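Mannonate dehydratase (PDB 3BDK) probably catalyses the dehydration of D-mannonate to 2-dehydro-3-deoxy-D-gluconate, with ferrous iron or manganese as cofactor. Local coordinates at residues D91-K96 against E183-N188; S190-W195 against V240-N245. All blocks are in the same frame, centred on the assembly; numbering follows the deposited sequence.

Both contacts belong to one corner of the xylose isomerase-like TIM barrel, and their centres lie 15 Å apart. Contact 1 ties the short helix 90-93 to the end of helix 176-187; contact 2 ties the next helix, 191-210, to helix 237-245. They touch where Leu194 CD1 packs 3.2 Å from Lys93 O and 4.2 Å from Tyr185 CE2. Contact 1 reaches toward the pocket through Lys93, whose side chain is about 8 Å from the bound D-mannose and about 14 Å from the manganese ion, and whose NZ has a long, weak ion pair with Asp130, a residue of the sugar pocket.

Contact 1: D91-K96 against E183-N188; sequences DIKQGK and ENYRQN
Tyr185 lays one ring face against Gln94 and points its hydroxyl at Lys93, joining two helices of the TIM barrel: helix 90-93 follows barrel strand 79-84, and helix 176-187 lies between barrel strands 120-123 and 215-218. The two neighbours meet the ring differently. Gln94 lies over one face, its CG 4.1 Å from the centroid in a CH-pi contact, and its extended chain crosses the tyrosine at about a right angle while the amide plane is turned 23° from the ring plane. Lys93 sits at the edge instead, with CB 3.0 Å from Tyr185 OH; its extended chain carries NZ away to the carbonyl of Met126. The hydroxyl is held by a hydrogen bond to Glu90.

Asn184 adds the polar link. Its CG is anti to the backbone N (chi1 -168°), which aims the amide at Gln94, and ND2 donates a bent hydrogen bond of 3.1 Å to Gln94 OE1. The two amide planes are steeply turned against each other. Just beyond Gln94 the chain turns in a Schellman motif: Gly95, at positive phi, gives its N to Ile92 O (3.1 Å), and Lys96 N reaches Asp91 O at 3.0 Å.

Contact 2: S190-W195 against V240-N245; sequences SEEDLW and VERFLN
Arg242 lies flat on the indole of Trp195, and this stack is the tight part of the contact. The guanidinium and ring planes are only 8° apart. CZ stands 3.4 Å from the centroid of the five-membered ring, a cation-pi interaction, while CD sits 3.3 Å from the centroid of the six-membered ring in a CH-pi contact. NE bridges the two positions, over the shared bond of the indole and 3.3 Å from Trp195 CD2. Bends at chi2 and chi3 lay the end of the arginine along the indole.

The segments belong to helices 191-210 and 237-245, which flank strand 215-218 in sequence within the TIM barrel. Their local axes run in roughly the same direction but stay 13.2 Å apart, a gap spanned by these long side chains. On the inner side the packing is looser: Phe243 CB approaches the edge of the indole at CZ3, 4.3 Å away, and its ring turns off to Leu198 and Ile202 of helix 191-210.

The exposed side belongs to Glu192. Its chain folds back at chi2 (-66°) and brings the carboxylate to the guanidinium edge, where both oxygens meet Arg242 NH2 in one salt bridge. OE2 is the nearer at 2.7 Å; OE1 accepts the nearly straight hydrogen bond from NH2 at 3.1 Å, on its syn side but somewhat out of the carboxylate plane. That plane is turned 33° from the guanidinium.

Contact 1: D91-K96 against E183-N188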
loop_
_atom_site.group_PDB
_atom_site.type_symbol
_atom_site.label_atom_id
_atom_site.label_comp_id
_atom_site.label_asym_id
_atom_site.label_seq_id
_atom_site.Cartn_x
_atom_site.Cartn_y
_atom_site.Cartn_z
ATOM N N ASP A 91 20.721 -12.106 -32.031
ATOM C CA ASP A 91 20.917 -13.081 -33.097
ATOM C C ASP A 91 19.824 -14.138 -33.124
ATOM O O ASP A 91 19.483 -14.636 -34.193
ATOM C CB ASP A 91 22.289 -13.748 -32.982
ATOM C CG ASP A 91 23.432 -12.801 -33.309
ATOM O OD1 ASP A 91 23.243 -11.910 -34.169
ATOM O OD2 ASP A 91 24.525 -12.967 -32.713
ATOM N N ILE A 92 19.272 -14.483 -31.961
ATOM C CA ILE A 92 18.127 -15.394 -31.947
ATOM C C ILE A 92 16.893 -14.672 -32.469
ATOM O O ILE A 92 16.165 -15.209 -33.304
ATOM C CB ILE A 92 17.835 -16.014 -30.562
ATOM C CG1 ILE A 92 19.001 -16.898 -30.119
ATOM C CG2 ILE A 92 16.546 -16.840 -30.614
ATOM C CD1 ILE A 92 19.016 -17.213 -28.627
ATOM N N LYS A 93 16.684 -13.449 -31.980
ATOM C CA LYS A 93 15.563 -12.608 -32.396
ATOM C C LYS A 93 15.576 -12.367 -33.910
ATOM O O LYS A 93 14.518 -12.388 -34.546
ATOM C CB LYS A 93 15.578 -11.266 -31.641
ATOM C CG LYS A 93 15.001 -11.263 -30.210
ATOM C CD LYS A 93 15.275 -9.913 -29.530
ATOM C CE LYS A 93 14.785 -9.867 -28.083
ATOM N NZ LYS A 93 15.299 -8.682 -27.333
ATOM N N GLN A 94 16.769 -12.161 -34.475
ATOM C CA GLN A 94 16.952 -11.912 -35.912
ATOM C C GLN A 94 16.972 -13.182 -36.777
ATOM O O GLN A 94 17.003 -13.095 -38.005
ATOM C CB GLN A 94 18.251 -11.147 -36.150
ATOM C CG GLN A 94 18.154 -9.654 -36.009
ATOM C CD GLN A 94 19.525 -9.001 -35.848
ATOM O OE1 GLN A 94 19.946 -8.181 -36.672
ATOM N NE2 GLN A 94 20.226 -9.360 -34.783
ATOM N N GLY A 95 16.966 -14.353 -36.145
ATOM C CA GLY A 95 17.096 -15.629 -36.861
ATOM C C GLY A 95 18.388 -15.833 -37.654
ATOM O O GLY A 95 18.381 -16.472 -38.716
ATOM N N LYS A 96 19.504 -15.306 -37.157
ATOM C CA LYS A 96 20.796 -15.461 -37.840
ATOM C C LYS A 96 21.384 -16.889 -37.636
ATOM O O LYS A 96 21.027 -17.566 -36.660
ATOM C CB LYS A 96 21.755 -14.342 -37.405
ATOM C CG LYS A 96 21.241 -12.924 -37.715
ATOM C CD LYS A 96 22.154 -11.843 -37.155
ATOM C CE LYS A 96 23.230 -11.433 -38.165
ATOM N NZ LYS A 96 24.547 -11.118 -37.517
ATOM N N GLU A 183 18.856 -1.074 -39.025
ATOM C CA GLU A 183 18.720 -1.242 -40.480
ATOM C C GLU A 183 18.214 -2.640 -40.858
ATOM O O GLU A 183 17.255 -2.759 -41.646
ATOM C CB GLU A 183 20.008 -0.877 -41.232
ATOM C CG GLU A 183 20.522 0.538 -40.904
ATOM C CD GLU A 183 21.427 1.151 -41.983
ATOM O OE1 GLU A 183 21.910 2.300 -41.766
ATOM O OE2 GLU A 183 21.646 0.501 -43.042
ATOM N N ASN A 184 18.815 -3.680 -40.272
ATOM C CA ASN A 184 18.399 -5.058 -40.550
ATOM C C ASN A 184 16.917 -5.333 -40.253
ATOM O O ASN A 184 16.197 -5.773 -41.133
ATOM C CB ASN A 184 19.324 -6.096 -39.890
ATOM C CG ASN A 184 19.073 -7.529 -40.402
ATOM O OD1 ASN A 184 19.143 -7.801 -41.603
ATOM N ND2 ASN A 184 18.771 -8.439 -39.485
ATOM N N TYR A 185 16.477 -5.048 -39.026
ATOM C CA TYR A 185 15.064 -5.170 -38.596
ATOM C C TYR A 185 14.097 -4.365 -39.461
ATOM O O TYR A 185 13.055 -4.884 -39.889
ATOM C CB TYR A 185 14.906 -4.717 -37.145
ATOM C CG TYR A 185 15.169 -5.774 -36.100
ATOM C CD1 TYR A 185 16.158 -5.597 -35.132
ATOM C CD2 TYR A 185 14.425 -6.950 -36.061
ATOM C CE1 TYR A 185 16.400 -6.567 -34.170
ATOM C CE2 TYR A 185 14.670 -7.921 -35.108
ATOM C CZ TYR A 185 15.651 -7.721 -34.165
ATOM O OH TYR A 185 15.880 -8.689 -33.210
ATOM N N ARG A 186 14.436 -3.102 -39.711
ATOM C CA ARG A 186 13.595 -2.208 -40.523
ATOM C C ARG A 186 13.385 -2.735 -41.921
ATOM O O ARG A 186 12.259 -2.941 -42.355
ATOM C CB ARG A 186 14.213 -0.815 -40.624
ATOM C CG ARG A 186 14.124 -0.004 -39.356
ATOM C CD ARG A 186 14.630 1.380 -39.601
ATOM N NE ARG A 186 14.447 2.228 -38.436
ATOM C CZ ARG A 186 15.066 3.383 -38.245
ATOM N NH1 ARG A 186 15.928 3.840 -39.140
ATOM N NH2 ARG A 186 14.824 4.087 -37.147
ATOM N N GLN A 187 14.487 -2.973 -42.617
ATOM C CA GLN A 187 14.447 -3.348 -44.041
ATOM C C GLN A 187 14.187 -4.830 -44.312
ATOM O O GLN A 187 13.488 -5.174 -45.267
ATOM C CB GLN A 187 15.749 -2.945 -44.720
ATOM C CG GLN A 187 16.076 -1.494 -44.568
ATOM C CD GLN A 187 17.408 -1.153 -45.178
ATOM O OE1 GLN A 187 17.835 -1.778 -46.149
ATOM N NE2 GLN A 187 18.072 -0.139 -44.623
ATOM N N ASN A 188 14.725 -5.699 -43.461
ATOM C CA ASN A 188 14.777 -7.122 -43.792
ATOM C C ASN A 188 13.924 -8.066 -42.953
ATOM O O ASN A 188 13.470 -9.087 -43.465
ATOM C CB ASN A 188 16.241 -7.585 -43.897
ATOM C CG ASN A 188 17.051 -6.739 -44.907
ATOM O OD1 ASN A 188 18.161 -6.270 -44.613
ATOM N ND2 ASN A 188 16.484 -6.535 -46.086
#

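Contact 2: S190-W195 against V240-N245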
loop_
_atom_site.group_PDB
_atom_site.type_symbol
_atom_site.label_atom_id
_atom_site.label_comp_id
_atom_site.label_asym_id
_atom_site.label_seq_id
_atom_site.Cartn_x
_atom_site.Cartn_y
_atom_site.Cartn_z
ATOM N N SER A 190 10.434 -8.758 -41.168
ATOM C CA SER A 190 9.038 -8.358 -41.042
ATOM C C SER A 190 8.363 -9.081 -39.879
ATOM O O SER A 190 8.953 -9.961 -39.249
ATOM C CB SER A 190 8.292 -8.669 -42.330
ATOM O OG SER A 190 8.403 -10.045 -42.612
ATOM N N GLU A 191 7.123 -8.714 -39.587
ATOM C CA GLU A 191 6.434 -9.322 -38.445
ATOM C C GLU A 191 6.451 -10.842 -38.551
ATOM O O GLU A 191 6.923 -11.517 -37.636
ATOM C CB GLU A 191 5.018 -8.772 -38.280
ATOM C CG GLU A 191 4.992 -7.272 -37.944
ATOM C CD GLU A 191 3.636 -6.769 -37.464
ATOM O OE1 GLU A 191 2.722 -7.587 -37.238
ATOM O OE2 GLU A 191 3.480 -5.543 -37.287
ATOM N N GLU A 192 5.993 -11.369 -39.685
ATOM C CA GLU A 192 5.989 -12.806 -39.929
ATOM C C GLU A 192 7.373 -13.441 -39.787
ATOM O O GLU A 192 7.499 -14.565 -39.290
ATOM C CB GLU A 192 5.371 -13.131 -41.285
ATOM C CG GLU A 192 3.861 -12.899 -41.359
ATOM C CD GLU A 192 3.048 -13.836 -40.465
ATOM O OE1 GLU A 192 3.450 -15.014 -40.266
ATOM O OE2 GLU A 192 1.992 -13.388 -39.961
ATOM N N ASP A 193 8.407 -12.729 -40.207
ATOM C CA ASP A 193 9.768 -13.208 -40.009
ATOM C C ASP A 193 10.046 -13.408 -38.522
ATOM O O ASP A 193 10.648 -14.430 -38.120
ATOM C CB ASP A 193 10.794 -12.226 -40.574
ATOM C CG ASP A 193 10.752 -12.147 -42.066
ATOM O OD1 ASP A 193 11.372 -11.225 -42.636
ATOM O OD2 ASP A 193 10.105 -13.015 -42.675
ATOM N N LEU A 194 9.613 -12.422 -37.719
ATOM C CA LEU A 194 9.855 -12.414 -36.278
ATOM C C LEU A 194 8.969 -13.436 -35.593
ATOM O O LEU A 194 9.361 -14.013 -34.587
ATOM C CB LEU A 194 9.624 -11.028 -35.683
ATOM C CG LEU A 194 10.201 -10.778 -34.289
ATOM C CD1 LEU A 194 11.727 -10.751 -34.340
ATOM C CD2 LEU A 194 9.681 -9.499 -33.725
ATOM N N TRP A 195 7.778 -13.664 -36.128
ATOM C CA TRP A 195 6.977 -14.790 -35.652
ATOM C C TRP A 195 7.757 -16.083 -35.865
ATOM O O TRP A 195 7.949 -16.845 -34.931
ATOM C CB TRP A 195 5.594 -14.846 -36.319
ATOM C CG TRP A 195 4.564 -13.961 -35.651
ATOM C CD1 TRP A 195 3.987 -12.844 -36.174
ATOM C CD2 TRP A 195 3.991 -14.126 -34.337
ATOM N NE1 TRP A 195 3.092 -12.312 -35.280
ATOM C CE2 TRP A 195 3.083 -13.074 -34.143
ATOM C CE3 TRP A 195 4.163 -15.063 -33.309
ATOM C CZ2 TRP A 195 2.347 -12.928 -32.967
ATOM C CZ3 TRP A 195 3.428 -14.918 -32.135
ATOM C CH2 TRP A 195 2.536 -13.864 -31.973
ATOM N N VAL A 240 -1.424 -13.024 -28.346
ATOM C CA VAL A 240 -1.600 -14.002 -27.280
ATOM C C VAL A 240 -2.068 -15.374 -27.803
ATOM O O VAL A 240 -1.369 -16.384 -27.614
ATOM C CB VAL A 240 -2.543 -13.468 -26.145
ATOM C CG1 VAL A 240 -2.964 -14.586 -25.194
ATOM C CG2 VAL A 240 -1.841 -12.384 -25.382
ATOM N N GLU A 241 -3.228 -15.407 -28.460
ATOM C CA GLU A 241 -3.748 -16.670 -28.979
ATOM C C GLU A 241 -2.669 -17.346 -29.824
ATOM O O GLU A 241 -2.305 -18.501 -29.575
ATOM C CB GLU A 241 -5.045 -16.464 -29.770
ATOM C CG GLU A 241 -6.218 -16.040 -28.928
ATOM C CD GLU A 241 -7.517 -16.034 -29.689
ATOM O OE1 GLU A 241 -7.769 -17.029 -30.415
ATOM O OE2 GLU A 241 -8.297 -15.044 -29.549
ATOM N N ARG A 242 -2.115 -16.600 -30.778
ATOM C CA ARG A 242 -1.059 -17.129 -31.634
ATOM C C ARG A 242 0.142 -17.651 -30.838
ATOM O O ARG A 242 0.703 -18.698 -31.185
ATOM C CB ARG A 242 -0.582 -16.089 -32.652
ATOM C CG ARG A 242 -0.143 -16.734 -33.958
ATOM C CD ARG A 242 1.254 -16.306 -34.403
ATOM N NE ARG A 242 1.241 -15.406 -35.554
ATOM C CZ ARG A 242 1.856 -15.647 -36.709
ATOM N NH1 ARG A 242 2.568 -16.758 -36.875
ATOM N NH2 ARG A 242 1.784 -14.761 -37.689
ATOM N N PHE A 243 0.543 -16.923 -29.791
ATOM C CA PHE A 243 1.780 -17.259 -29.088
ATOM C C PHE A 243 1.595 -18.531 -28.288
ATOM O O PHE A 243 2.449 -19.429 -28.287
ATOM C CB PHE A 243 2.239 -16.162 -28.145
ATOM C CG PHE A 243 3.428 -16.567 -27.319
ATOM C CD1 PHE A 243 4.717 -16.419 -27.823
ATOM C CD2 PHE A 243 3.257 -17.134 -26.059
ATOM C CE1 PHE A 243 5.814 -16.806 -27.079
ATOM C CE2 PHE A 243 4.339 -17.532 -25.317
ATOM C CZ PHE A 243 5.625 -17.369 -25.820
ATOM N N LEU A 244 0.469 -18.589 -27.592
ATOM C CA LEU A 244 0.087 -19.789 -26.917
ATOM C C LEU A 244 0.215 -20.935 -27.927
ATOM O O LEU A 244 0.933 -21.906 -27.664
ATOM C CB LEU A 244 -1.310 -19.630 -26.298
ATOM C CG LEU A 244 -1.368 -19.144 -24.819
ATOM C CD1 LEU A 244 -0.120 -18.389 -24.316
ATOM C CD2 LEU A 244 -2.642 -18.345 -24.450
ATOM N N ASN A 245 -0.380 -20.769 -29.111
ATOM C CA ASN A 245 -0.496 -21.870 -30.074
ATOM C C ASN A 245 0.796 -22.372 -30.711
ATOM O O ASN A 245 0.799 -23.444 -31.307
ATOM C CB ASN A 245 -1.558 -21.567 -31.125
ATOM C CG ASN A 245 -2.949 -21.422 -30.519
ATOM O OD1 ASN A 245 -3.170 -21.698 -29.331
ATOM N ND2 ASN A 245 -3.897 -20.986 -31.334
#